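Local coordinates for TraM protein (Plasmid R64, PDB 3WZ3) that probably serves as an inner-membrane component of a type IVB secretion (conjugation) apparatus, like DotI in Legionella, and is represented by its periplasmic fragment, at residues E115-Q119 / M130-Q134; T20-L24 / Y48-L52; W5-M11 / W90-Y94; P95-R99 / E109-F114. One frame throughout, in Å; residues are numbered along the deposited sequence.

Contact 1 of 4, residues E115-Q119 / M130-Q134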
loop_
_atom_site.group_PDB
_atom_site.type_symbol
_atom_site.label_atom_id
_atom_site.label_comp_id
_atom_site.label_asym_id
_atom_site.label_seq_id
_atom_site.Cartn_x
_atom_site.Cartn_y
_atom_site.Cartn_z
ATOM N N GLU A 115 2.179 1.947 -8.034
ATOM C CA GLU A 115 3.553 2.448 -7.961
ATOM C C GLU A 115 3.808 2.936 -6.545
ATOM O O GLU A 115 3.004 3.693 -5.992
ATOM C CB GLU A 115 3.787 3.564 -8.970
ATOM C CG GLU A 115 5.217 4.079 -8.942
ATOM C CD GLU A 115 5.415 5.189 -9.911
ATOM O OE1 GLU A 115 5.945 6.253 -9.512
ATOM O OE2 GLU A 115 5.009 5.019 -11.082
ATOM N N ILE A 116 4.915 2.491 -5.970
ATOM C CA ILE A 116 5.299 2.760 -4.601
ATOM C C ILE A 116 6.730 3.290 -4.611
ATOM O O ILE A 116 7.615 2.635 -5.166
ATOM C CB ILE A 116 5.290 1.418 -3.808
ATOM C CG1 ILE A 116 3.895 0.787 -3.862
ATOM C CG2 ILE A 116 5.760 1.618 -2.376
ATOM C CD1 ILE A 116 2.902 1.627 -3.211
ATOM N N THR A 117 6.972 4.465 -4.042
ATOM C CA THR A 117 8.337 4.916 -3.813
ATOM C C THR A 117 8.646 4.809 -2.325
ATOM O O THR A 117 7.924 5.375 -1.483
ATOM C CB THR A 117 8.613 6.329 -4.308
ATOM O OG1 THR A 117 8.488 6.369 -5.739
ATOM C CG2 THR A 117 10.048 6.720 -3.977
ATOM N N ILE A 118 9.692 4.057 -2.019
ATOM C CA ILE A 118 10.141 3.800 -0.659
ATOM C C ILE A 118 11.414 4.589 -0.442
ATOM O O ILE A 118 12.319 4.559 -1.290
ATOM C CB ILE A 118 10.423 2.309 -0.464
ATOM C CG1 ILE A 118 9.124 1.523 -0.594
ATOM C CG2 ILE A 118 11.065 2.055 0.912
ATOM C CD1 ILE A 118 9.314 0.027 -0.735
ATOM N N GLN A 119 11.495 5.325 0.658
ATOM C CA GLN A 119 12.728 6.033 0.996
ATOM C C GLN A 119 13.321 5.503 2.295
ATOM O O GLN A 119 12.612 4.985 3.148
ATOM C CB GLN A 119 12.490 7.544 1.119
ATOM C CG GLN A 119 11.582 7.939 2.289
ATOM C CD GLN A 119 11.223 9.421 2.273
ATOM O OE1 GLN A 119 11.627 10.165 1.376
ATOM N NE2 GLN A 119 10.465 9.857 3.263
HETATM N N MSE A 130 12.782 2.211 6.657
HETATM C CA MSE A 130 12.126 2.542 5.395
HETATM C C MSE A 130 10.720 3.067 5.621
HETATM O O MSE A 130 10.082 2.753 6.635
HETATM C CB MSE A 130 12.025 1.289 4.526
HETATM C CG MSE A 130 13.373 0.849 3.962
HETATM SE SE MSE A 130 13.268 -0.770 2.846
HETATM C CE MSE A 130 13.135 -2.082 4.266
ATOM N N GLU A 131 10.220 3.813 4.642
ATOM C CA GLU A 131 8.806 4.188 4.617
ATOM C C GLU A 131 8.403 4.529 3.194
ATOM O O GLU A 131 9.227 4.970 2.379
ATOM C CB GLU A 131 8.534 5.373 5.556
ATOM C CG GLU A 131 9.077 6.670 5.056
ATOM C CD GLU A 131 9.047 7.789 6.082
ATOM O OE1 GLU A 131 8.525 7.575 7.206
ATOM O OE2 GLU A 131 9.545 8.895 5.768
ATOM N N ILE A 132 7.132 4.325 2.883
ATOM C CA ILE A 132 6.597 4.677 1.580
ATOM C C ILE A 132 6.284 6.165 1.531
ATOM O O ILE A 132 5.433 6.658 2.286
ATOM C CB ILE A 132 5.309 3.876 1.327
ATOM C CG1 ILE A 132 5.642 2.379 1.246
ATOM C CG2 ILE A 132 4.621 4.387 0.065
ATOM C CD1 ILE A 132 4.405 1.463 1.262
ATOM N N ARG A 133 6.949 6.888 0.635
ATOM C CA ARG A 133 6.709 8.327 0.521
ATOM C C ARG A 133 5.746 8.713 -0.578
ATOM O O ARG A 133 5.279 9.855 -0.611
ATOM C CB ARG A 133 8.009 9.105 0.339
ATOM C CG ARG A 133 8.760 8.704 -0.899
ATOM C CD ARG A 133 9.920 9.665 -1.197
ATOM N NE ARG A 133 9.466 10.914 -1.779
ATOM C CZ ARG A 133 9.631 12.104 -1.210
ATOM N NH1 ARG A 133 10.248 12.203 -0.035
ATOM N NH2 ARG A 133 9.171 13.195 -1.811
ATOM N N GLN A 134 5.424 7.767 -1.460
ATOM C CA GLN A 134 4.454 8.012 -2.527
ATOM C C GLN A 134 3.805 6.715 -2.944
ATOM O O GLN A 134 4.487 5.708 -3.089
ATOM C CB GLN A 134 5.109 8.672 -3.746
ATOM C CG GLN A 134 4.069 9.166 -4.765
ATOM C CD GLN A 134 4.665 10.012 -5.857
ATOM O OE1 GLN A 134 4.216 11.133 -6.107
ATOM N NE2 GLN A 134 5.661 9.484 -6.527
HETATM O O HOH W 1 6.199 6.836 -6.868
#
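This is an antiparallel pairing interrupted by a classic beta bulge, between strand 110-120 and the edge strand 130-139 of the four-stranded sheet, in a domain of the NTF2-like clan. The register proves the bulge: Gln119 pairs with Glu131 and Ile118 with Ile132, but Thr117 pairs with Gln134, so Arg133 is the extra residue. Both Arg133 and Gln134 face Thr117. Thr117 O accepts from Arg133 N (2.8 Å) and weakly from Gln134 N (3.5 Å), while Thr117 N donates to Gln134 O at 2.9 Å. Beyond the bulge regular pairing holds, with Gln119 N to Glu131 O at 2.9 Å and Glu131 N to Gln119 O at 3.1 Å. The strand directions differ by 135°, well short of a straight antiparallel pair.

The two faces differ in chemistry. Ile116, Ile118, Met130 and Ile132 are buried, and Ile116 CG2 meets Ile132 CG1 at 3.7 Å; Ile118 and Met130 continue onto Phe13 of helix 7-22. On the face of Thr117 and Gln119, Arg133 NH1 donates to Gln119 OE1 (2.8 Å) and Gln119 NE2 to Glu131 OE2 (2.8 Å), while Glu131 OE1 forms a salt bridge with Lys126. Thr117 OG1 also bonds Thr91 OG1. Glu115 OE2 forms a salt bridge with Arg138, while a single water lies 2.7 Å from Glu115 OE1, 2.6 Å from Thr117 OG1 and 2.7 Å from Gln134 NE2, bridging all three.

Contact 2 of 4, residues T20-L24 / Y48-L52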
loop_
_atom_site.group_PDB
_atom_site.type_symbol
_atom_site.label_atom_id
_atom_site.label_comp_id
_atom_site.label_asym_id
_atom_site.label_seq_id
_atom_site.Cartn_x
_atom_site.Cartn_y
_atom_site.Cartn_z
ATOM N N THR A 20 -1.094 -5.701 3.553
ATOM C CA THR A 20 -1.779 -5.180 4.723
ATOM C C THR A 20 -2.768 -4.078 4.361
ATOM O O THR A 20 -3.870 -4.005 4.919
ATOM C CB THR A 20 -0.759 -4.633 5.742
ATOM O OG1 THR A 20 0.190 -5.659 6.040
ATOM C CG2 THR A 20 -1.467 -4.215 7.033
ATOM N N ALA A 21 -2.389 -3.213 3.420
ATOM C CA ALA A 21 -3.197 -2.053 3.101
ATOM C C ALA A 21 -4.552 -2.409 2.505
ATOM O O ALA A 21 -5.532 -1.697 2.720
ATOM C CB ALA A 21 -2.438 -1.139 2.146
ATOM N N PHE A 22 -4.607 -3.507 1.752
ATOM C CA PHE A 22 -5.803 -3.803 0.976
ATOM C C PHE A 22 -6.494 -5.113 1.339
ATOM O O PHE A 22 -7.359 -5.577 0.617
ATOM C CB PHE A 22 -5.511 -3.689 -0.525
ATOM C CG PHE A 22 -5.153 -2.294 -0.942
ATOM C CD1 PHE A 22 -6.093 -1.281 -0.888
ATOM C CD2 PHE A 22 -3.875 -1.994 -1.350
ATOM C CE1 PHE A 22 -5.750 0.027 -1.244
ATOM C CE2 PHE A 22 -3.527 -0.701 -1.714
ATOM C CZ PHE A 22 -4.473 0.312 -1.659
ATOM N N ASN A 23 -6.148 -5.657 2.502
ATOM C CA ASN A 23 -6.928 -6.718 3.137
ATOM C C ASN A 23 -7.522 -6.208 4.436
ATOM O O ASN A 23 -6.852 -6.154 5.455
ATOM C CB ASN A 23 -6.076 -7.967 3.326
ATOM C CG ASN A 23 -5.808 -8.664 2.001
ATOM O OD1 ASN A 23 -6.632 -9.441 1.525
ATOM N ND2 ASN A 23 -4.673 -8.364 1.388
ATOM N N LEU A 24 -8.785 -5.804 4.359
ATOM C CA LEU A 24 -9.439 -5.076 5.436
ATOM C C LEU A 24 -10.707 -5.791 5.860
ATOM O O LEU A 24 -11.458 -6.334 5.037
ATOM C CB LEU A 24 -9.791 -3.664 4.977
ATOM C CG LEU A 24 -8.621 -2.777 4.543
ATOM C CD1 LEU A 24 -9.183 -1.463 4.009
ATOM C CD2 LEU A 24 -7.605 -2.528 5.667
ATOM N N TYR A 48 -2.395 6.450 -0.160
ATOM C CA TYR A 48 -3.227 5.309 0.238
ATOM C C TYR A 48 -4.681 5.763 0.459
ATOM O O TYR A 48 -5.609 5.133 -0.026
ATOM C CB TYR A 48 -2.628 4.696 1.510
ATOM C CG TYR A 48 -3.412 3.603 2.198
ATOM C CD1 TYR A 48 -3.995 2.573 1.477
ATOM C CD2 TYR A 48 -3.475 3.553 3.581
ATOM C CE1 TYR A 48 -4.676 1.553 2.113
ATOM C CE2 TYR A 48 -4.161 2.522 4.237
ATOM C CZ TYR A 48 -4.758 1.534 3.482
ATOM O OH TYR A 48 -5.434 0.506 4.109
ATOM N N VAL A 49 -4.880 6.866 1.178
ATOM C CA VAL A 49 -6.224 7.370 1.424
ATOM C C VAL A 49 -6.903 7.705 0.095
ATOM O O VAL A 49 -8.081 7.383 -0.097
ATOM C CB VAL A 49 -6.185 8.598 2.365
ATOM C CG1 VAL A 49 -7.572 9.276 2.433
ATOM C CG2 VAL A 49 -5.701 8.198 3.759
ATOM N N ASN A 50 -6.176 8.333 -0.830
ATOM C CA ASN A 50 -6.704 8.597 -2.170
ATOM C C ASN A 50 -7.128 7.325 -2.896
ATOM O O ASN A 50 -8.192 7.314 -3.539
ATOM C CB ASN A 50 -5.690 9.372 -3.016
ATOM C CG ASN A 50 -6.286 9.868 -4.331
ATOM O OD1 ASN A 50 -7.240 10.640 -4.331
ATOM N ND2 ASN A 50 -5.720 9.428 -5.445
ATOM N N ALA A 51 -6.312 6.272 -2.812
ATOM C CA ALA A 51 -6.636 5.005 -3.471
ATOM C C ALA A 51 -7.914 4.380 -2.892
ATOM O O ALA A 51 -8.758 3.845 -3.632
ATOM C CB ALA A 51 -5.462 4.028 -3.381
ATOM N N LEU A 52 -8.070 4.450 -1.571
ATOM C CA LEU A 52 -9.286 3.947 -0.950
ATOM C C LEU A 52 -10.489 4.751 -1.464
ATOM O O LEU A 52 -11.503 4.175 -1.858
ATOM C CB LEU A 52 -9.171 4.041 0.577
ATOM C CG LEU A 52 -8.164 3.116 1.262
ATOM C CD1 LEU A 52 -7.998 3.547 2.706
ATOM C CD2 LEU A 52 -8.609 1.658 1.142
#
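Along 20-24 the contact begins one residue in, at Ala21 near the C-terminal end of helix 7-22. Its CA-to-CB bond points toward helix 42-54, and CB lies 3.5 Å from Tyr48 CE1. The carbonyl supplies the one polar link of the pair: Tyr48 OH donates to Ala21 O at 2.6 Å, with the oxygen near the plane of the tyrosine ring. A buried hydroxyl is thereby satisfied by a main-chain acceptor.

Phe22 follows. Its CA-to-CB bond runs sideways, yet the ring reaches helix 42-54 and forms an offset edge-to-face pair with Tyr48, whose edge is directed at the phenylalanine face; the centroids are 5.5 Å apart and the planes meet at 81°. Phe22 CZ also approaches Ala51 CB (4.2 Å), and Phe22 CE1 approaches Leu52 CD2 (4.1 Å). The CA-to-CB bond of Asn23 points away, and its side chain bonds Ala19 O and Ala70 N instead. At Leu24 the CA-to-CB bond again points toward helix 42-54: Leu24 CD1 lies 4.3 Å from Leu52 CD2, and Leu24 CD2 lies 4.0 Å from Tyr48 OH.

With only 230 Å² buried, this is modest but interior hydrophobic packing, consistent with the helices-on-a-sheet plan of the NTF2-like clan. Phe22 packs on Leu68 and Ala70 of strand 67-82 and meets the Phe114 ring of strand 110-120, whereas Leu24 and Tyr48 both touch Ile33 of helix 29-35.

Contact 3 of 4, residues W5-M11 / W90-Y94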
loop_
_atom_site.group_PDB
_atom_site.type_symbol
_atom_site.label_atom_id
_atom_site.label_comp_id
_atom_site.label_asym_id
_atom_site.label_seq_id
_atom_site.Cartn_x
_atom_site.Cartn_y
_atom_site.Cartn_z
ATOM N N TRP A 5 19.298 -3.263 3.650
ATOM C CA TRP A 5 18.564 -2.357 2.753
ATOM C C TRP A 5 18.940 -2.555 1.284
ATOM O O TRP A 5 19.270 -1.608 0.564
ATOM C CB TRP A 5 18.750 -0.904 3.187
ATOM C CG TRP A 5 18.102 -0.668 4.504
ATOM C CD1 TRP A 5 16.755 -0.617 4.746
ATOM C CD2 TRP A 5 18.748 -0.528 5.777
ATOM N NE1 TRP A 5 16.532 -0.432 6.093
ATOM C CE2 TRP A 5 17.735 -0.368 6.742
ATOM C CE3 TRP A 5 20.084 -0.506 6.189
ATOM C CZ2 TRP A 5 18.013 -0.190 8.088
ATOM C CZ3 TRP A 5 20.358 -0.328 7.533
ATOM C CH2 TRP A 5 19.325 -0.178 8.469
ATOM N N SER A 6 18.880 -3.799 0.849
ATOM C CA SER A 6 19.062 -4.095 -0.560
ATOM C C SER A 6 17.772 -3.785 -1.294
ATOM O O SER A 6 16.710 -3.598 -0.673
ATOM C CB SER A 6 19.396 -5.571 -0.736
ATOM O OG SER A 6 18.250 -6.378 -0.525
ATOM N N GLN A 7 17.819 -3.753 -2.620
ATOM C CA GLN A 7 16.583 -3.521 -3.339
ATOM C C GLN A 7 15.596 -4.645 -3.117
ATOM O O GLN A 7 14.386 -4.407 -3.111
ATOM C CB GLN A 7 16.803 -3.247 -4.832
ATOM C CG GLN A 7 17.273 -4.423 -5.629
ATOM C CD GLN A 7 17.327 -4.078 -7.101
ATOM O OE1 GLN A 7 18.319 -3.539 -7.589
ATOM N NE2 GLN A 7 16.244 -4.356 -7.804
ATOM N N ASN A 8 16.078 -5.862 -2.919
ATOM C CA ASN A 8 15.160 -6.937 -2.574
ATOM C C ASN A 8 14.470 -6.742 -1.221
ATOM O O ASN A 8 13.288 -7.052 -1.076
ATOM C CB ASN A 8 15.822 -8.313 -2.675
ATOM C CG ASN A 8 15.410 -9.045 -3.929
ATOM O OD1 ASN A 8 14.886 -10.162 -3.865
ATOM N ND2 ASN A 8 15.599 -8.401 -5.084
ATOM N N ASP A 9 15.197 -6.230 -0.232
ATOM C CA ASP A 9 14.594 -5.891 1.043
ATOM C C ASP A 9 13.503 -4.836 0.868
ATOM O O ASP A 9 12.419 -4.928 1.465
ATOM C CB ASP A 9 15.672 -5.368 1.993
ATOM C CG ASP A 9 16.693 -6.440 2.375
ATOM O OD1 ASP A 9 16.286 -7.603 2.597
ATOM O OD2 ASP A 9 17.899 -6.114 2.454
ATOM N N ALA A 10 13.798 -3.827 0.054
ATOM C CA ALA A 10 12.808 -2.773 -0.183
ATOM C C ALA A 10 11.602 -3.314 -0.948
ATOM O O ALA A 10 10.454 -2.970 -0.635
ATOM C CB ALA A 10 13.447 -1.567 -0.873
HETATM N N MSE A 11 11.835 -4.177 -1.933
HETATM C CA MSE A 11 10.693 -4.728 -2.662
HETATM C C MSE A 11 9.747 -5.503 -1.747
HETATM O O MSE A 11 8.516 -5.387 -1.871
HETATM C CB MSE A 11 11.138 -5.611 -3.826
HETATM C CG MSE A 11 10.001 -5.814 -4.803
HETATM SE SE MSE A 11 10.564 -6.707 -6.416
HETATM C CE MSE A 11 10.980 -8.419 -5.630
ATOM N N TRP A 90 13.801 3.886 -3.685
ATOM C CA TRP A 90 13.520 2.910 -4.723
ATOM C C TRP A 90 12.074 3.121 -5.162
ATOM O O TRP A 90 11.193 3.341 -4.318
ATOM C CB TRP A 90 13.598 1.479 -4.207
ATOM C CG TRP A 90 14.845 1.046 -3.517
ATOM C CD1 TRP A 90 15.884 0.323 -4.067
ATOM C CD2 TRP A 90 15.170 1.211 -2.128
ATOM N NE1 TRP A 90 16.833 0.049 -3.097
ATOM C CE2 TRP A 90 16.411 0.591 -1.909
ATOM C CE3 TRP A 90 14.535 1.838 -1.049
ATOM C CZ2 TRP A 90 17.016 0.560 -0.665
ATOM C CZ3 TRP A 90 15.150 1.808 0.188
ATOM C CH2 TRP A 90 16.378 1.173 0.367
ATOM N N THR A 91 11.815 3.051 -6.463
ATOM C CA THR A 91 10.447 3.085 -6.986
ATOM C C THR A 91 10.117 1.736 -7.611
ATOM O O THR A 91 10.822 1.268 -8.513
ATOM C CB THR A 91 10.298 4.202 -8.021
ATOM O OG1 THR A 91 10.548 5.473 -7.404
ATOM C CG2 THR A 91 8.892 4.190 -8.651
ATOM N N PHE A 92 9.033 1.121 -7.140
ATOM C CA PHE A 92 8.578 -0.183 -7.597
ATOM C C PHE A 92 7.189 -0.082 -8.188
ATOM O O PHE A 92 6.410 0.796 -7.828
ATOM C CB PHE A 92 8.490 -1.183 -6.424
ATOM C CG PHE A 92 9.819 -1.513 -5.789
ATOM C CD1 PHE A 92 10.655 -2.471 -6.339
ATOM C CD2 PHE A 92 10.223 -0.865 -4.644
ATOM C CE1 PHE A 92 11.883 -2.769 -5.742
ATOM C CE2 PHE A 92 11.430 -1.156 -4.052
ATOM C CZ PHE A 92 12.264 -2.103 -4.606
ATOM N N GLN A 93 6.841 -1.026 -9.045
ATOM C CA GLN A 93 5.456 -1.204 -9.465
ATOM C C GLN A 93 5.023 -2.637 -9.232
ATOM O O GLN A 93 5.788 -3.567 -9.485
ATOM C CB GLN A 93 5.271 -0.809 -10.937
ATOM C CG GLN A 93 5.200 0.716 -11.147
ATOM C CD GLN A 93 5.026 1.104 -12.589
ATOM O OE1 GLN A 93 4.949 0.240 -13.459
ATOM N NE2 GLN A 93 5.002 2.403 -12.861
ATOM N N TYR A 94 3.804 -2.812 -8.722
ATOM C CA TYR A 94 3.249 -4.133 -8.434
ATOM C C TYR A 94 1.837 -4.247 -8.986
ATOM O O TYR A 94 1.030 -3.362 -8.759
ATOM C CB TYR A 94 3.110 -4.344 -6.915
ATOM C CG TYR A 94 4.328 -4.117 -6.055
ATOM C CD1 TYR A 94 4.667 -2.837 -5.654
ATOM C CD2 TYR A 94 5.076 -5.191 -5.553
ATOM C CE1 TYR A 94 5.748 -2.605 -4.814
ATOM C CE2 TYR A 94 6.149 -4.970 -4.700
ATOM C CZ TYR A 94 6.475 -3.679 -4.350
ATOM O OH TYR A 94 7.542 -3.442 -3.504
#
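A capping box starts helix 7-22, and the first turns of that helix pack across three aromatic side chains of strand 88-101, one of the inner strands of the antiparallel sheet. Ser6 is the N-cap: Asp9 N donates to Ser6 OG (3.1 Å) and Ser6 N returns a bond to Asp9 OD2 (3.0 Å), the reciprocal pattern that defines the box.

The axes of helix 7-11 and strand 90-94 approach to 9.5 Å, their N-to-C directions 52° apart. Trp90, Phe92 and Tyr94 all have CA-to-CB bonds toward the helix, as alternate strand residues do. Ala10 CB sits over the face of Trp90, 3.6 Å from the centroid of its six-membered ring and 17° off the normal, a CH-pi contact. Met11 CA sits likewise over Phe92, 3.9 Å from the centroid and 21° off the normal, and the selenomethionine SE adds an oblique Met-aromatic contact at 5.1 Å from the same centroid. At the helix start, Gln7 CA lies 3.6 Å from Trp90 NE1. Trp5 CB comes within 4.2 Å of Trp90 CH2, while its own ring turns away, with NE1 bonded to Ser128 O.

Tyr94 OH donates to Met11 O at 2.7 Å, the sole hydrogen bond between the two segments. Chemically, then, helix joins sheet mainly by nonpolar contact with aromatic rings, plus this one directed bond.

Contact 4 of 4, residues P95-R99 / E109-F114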
loop_
_atom_site.group_PDB
_atom_site.type_symbol
_atom_site.label_atom_id
_atom_site.label_comp_id
_atom_site.label_asym_id
_atom_site.label_seq_id
_atom_site.Cartn_x
_atom_site.Cartn_y
_atom_site.Cartn_z
ATOM N N PRO A 95 1.512 -5.360 -9.645
ATOM C CA PRO A 95 0.098 -5.637 -9.952
ATOM C C PRO A 95 -0.659 -5.901 -8.647
ATOM O O PRO A 95 -0.104 -6.562 -7.767
ATOM C CB PRO A 95 0.156 -6.932 -10.786
ATOM C CG PRO A 95 1.607 -7.205 -11.064
ATOM C CD PRO A 95 2.407 -6.455 -10.053
ATOM N N VAL A 96 -1.883 -5.377 -8.533
ATOM C CA VAL A 96 -2.726 -5.659 -7.385
ATOM C C VAL A 96 -4.139 -5.909 -7.895
ATOM O O VAL A 96 -4.671 -5.113 -8.668
ATOM C CB VAL A 96 -2.756 -4.470 -6.408
ATOM C CG1 VAL A 96 -3.705 -4.764 -5.243
ATOM C CG2 VAL A 96 -1.352 -4.167 -5.918
ATOM N N ARG A 97 -4.735 -7.021 -7.483
ATOM C CA ARG A 97 -6.146 -7.238 -7.772
ATOM C C ARG A 97 -6.874 -7.236 -6.438
ATOM O O ARG A 97 -6.382 -7.786 -5.466
ATOM C CB ARG A 97 -6.369 -8.544 -8.548
ATOM C CG ARG A 97 -5.822 -9.783 -7.903
ATOM C CD ARG A 97 -5.923 -10.980 -8.871
ATOM N NE ARG A 97 -5.386 -12.217 -8.304
ATOM C CZ ARG A 97 -6.080 -13.054 -7.538
ATOM N NH1 ARG A 97 -7.346 -12.793 -7.240
ATOM N NH2 ARG A 97 -5.509 -14.155 -7.067
HETATM N N MSE A 98 -8.020 -6.579 -6.385
HETATM C CA MSE A 98 -8.763 -6.503 -5.126
HETATM C C MSE A 98 -10.256 -6.628 -5.336
HETATM O O MSE A 98 -10.773 -6.370 -6.421
HETATM C CB MSE A 98 -8.417 -5.220 -4.360
HETATM C CG MSE A 98 -8.891 -3.939 -4.999
HETATM SE SE MSE A 98 -8.365 -2.324 -3.989
HETATM C CE MSE A 98 -6.476 -2.329 -4.405
ATOM N N ARG A 99 -10.950 -7.028 -4.285
ATOM C CA ARG A 99 -12.375 -7.300 -4.412
ATOM C C ARG A 99 -13.093 -7.078 -3.097
ATOM O O ARG A 99 -12.622 -7.522 -2.056
ATOM C CB ARG A 99 -12.598 -8.745 -4.878
ATOM C CG ARG A 99 -14.047 -9.006 -5.271
ATOM C CD ARG A 99 -14.230 -10.409 -5.793
ATOM N NE ARG A 99 -15.477 -10.508 -6.544
ATOM C CZ ARG A 99 -15.803 -11.534 -7.321
ATOM N NH1 ARG A 99 -14.966 -12.553 -7.460
ATOM N NH2 ARG A 99 -16.964 -11.531 -7.960
ATOM N N GLU A 109 -14.223 -7.884 -9.172
ATOM C CA GLU A 109 -12.804 -7.652 -8.924
ATOM C C GLU A 109 -12.316 -6.446 -9.727
ATOM O O GLU A 109 -12.777 -6.197 -10.855
ATOM C CB GLU A 109 -12.005 -8.887 -9.301
ATOM C CG GLU A 109 -10.531 -8.795 -8.983
ATOM C CD GLU A 109 -9.792 -10.041 -9.403
ATOM O OE1 GLU A 109 -9.400 -10.828 -8.520
ATOM O OE2 GLU A 109 -9.615 -10.233 -10.626
ATOM N N GLN A 110 -11.394 -5.682 -9.143
ATOM C CA GLN A 110 -10.705 -4.618 -9.866
ATOM C C GLN A 110 -9.209 -4.893 -9.902
ATOM O O GLN A 110 -8.627 -5.411 -8.933
ATOM C CB GLN A 110 -10.926 -3.267 -9.210
ATOM C CG GLN A 110 -12.347 -2.753 -9.186
ATOM C CD GLN A 110 -12.378 -1.333 -8.657
ATOM O OE1 GLN A 110 -12.698 -0.399 -9.385
ATOM N NE2 GLN A 110 -11.990 -1.160 -7.390
ATOM N N SER A 111 -8.594 -4.536 -11.021
ATOM C CA SER A 111 -7.182 -4.797 -11.265
ATOM C C SER A 111 -6.433 -3.480 -11.411
ATOM O O SER A 111 -6.899 -2.579 -12.100
ATOM C CB SER A 111 -7.062 -5.602 -12.562
ATOM O OG SER A 111 -5.723 -5.915 -12.872
ATOM N N PHE A 112 -5.254 -3.385 -10.783
ATOM C CA PHE A 112 -4.466 -2.160 -10.778
ATOM C C PHE A 112 -2.982 -2.493 -10.897
ATOM O O PHE A 112 -2.566 -3.638 -10.666
ATOM C CB PHE A 112 -4.639 -1.399 -9.445
ATOM C CG PHE A 112 -6.069 -1.048 -9.104
ATOM C CD1 PHE A 112 -6.629 0.133 -9.554
ATOM C CD2 PHE A 112 -6.832 -1.898 -8.330
ATOM C CE1 PHE A 112 -7.957 0.458 -9.236
ATOM C CE2 PHE A 112 -8.145 -1.585 -8.012
ATOM C CZ PHE A 112 -8.700 -0.404 -8.464
ATOM N N VAL A 113 -2.190 -1.487 -11.241
ATOM C CA VAL A 113 -0.759 -1.533 -10.990
ATOM C C VAL A 113 -0.469 -0.405 -10.009
ATOM O O VAL A 113 -0.720 0.763 -10.303
ATOM C CB VAL A 113 0.089 -1.360 -12.279
ATOM C CG1 VAL A 113 1.557 -1.323 -11.927
ATOM C CG2 VAL A 113 -0.176 -2.522 -13.237
ATOM N N PHE A 114 0.051 -0.749 -8.836
ATOM C CA PHE A 114 0.460 0.273 -7.877
ATOM C C PHE A 114 1.920 0.657 -7.993
ATOM O O PHE A 114 2.789 -0.214 -8.036
ATOM C CB PHE A 114 0.211 -0.201 -6.452
ATOM C CG PHE A 114 -1.187 0.032 -5.976
ATOM C CD1 PHE A 114 -2.232 -0.747 -6.437
ATOM C CD2 PHE A 114 -1.456 1.042 -5.074
ATOM C CE1 PHE A 114 -3.526 -0.533 -5.994
ATOM C CE2 PHE A 114 -2.755 1.276 -4.629
ATOM C CZ PHE A 114 -3.791 0.486 -5.096
#
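Antiparallel pairing of strands 88-101 and 110-120, two arms of one beta hairpin, satisfies the main chain here in regular register. Val96 and Phe112 form one hydrogen-bonded pair, with Val96 N to Phe112 O and Phe112 N to Val96 O both at 2.8 Å. Met98 and Gln110 form the next, with Met98 N to Gln110 O and Gln110 N to Met98 O both at 2.9 Å. Between them, Arg97 and Ser111 are a non-hydrogen-bonded pair; their outward backbone groups are used elsewhere, Arg97 with Thr71 and Ser111 with Ala140. Among side chains, Arg99 NE donates to Lys107 O, and Gln110 NE2 bonds Ser55 OG. Arg97 NH1 makes a salt bridge with Glu109 OE1 at 3.1 Å, on the exposed side.

The face of Val96, Met98 and Phe112 is mainly apolar, although Gln110 shares it: Val96 CG2 lies 3.6 Å from Phe114 CD1, selenomethionine Met98 SE lies 5.2 Å from the Phe112 centroid, an oblique Met-aromatic contact, and Met98 CE packs 3.8 Å from Phe114 CE1.

Overall arrangement
Along the chain, 20-24 and 48-52 both fall between the two segments of contact 3, and contacts 4 and 1 follow in turn. Contacts 1, 3 and 4 share one antiparallel sheet: strand 88-101 serves 3 and 4, strand 110-120 serves 4 and 1. Centres of contacts 1 and 4 are 19 Å apart, on opposite sides of the chain centre; those of 1 and 3 are 9 Å apart, joined by Ile118 N to Trp90 O at 2.8 Å. Helix 7-22 enters contact 3 with its start and contact 2 near its end, 19 Å between centres. Contact 2 reaches contact 4 where Phe22 CZ meets Phe114 CZ at 3.5 Å, so helices and sheet share one hydrophobic interior within a single periplasmic domain.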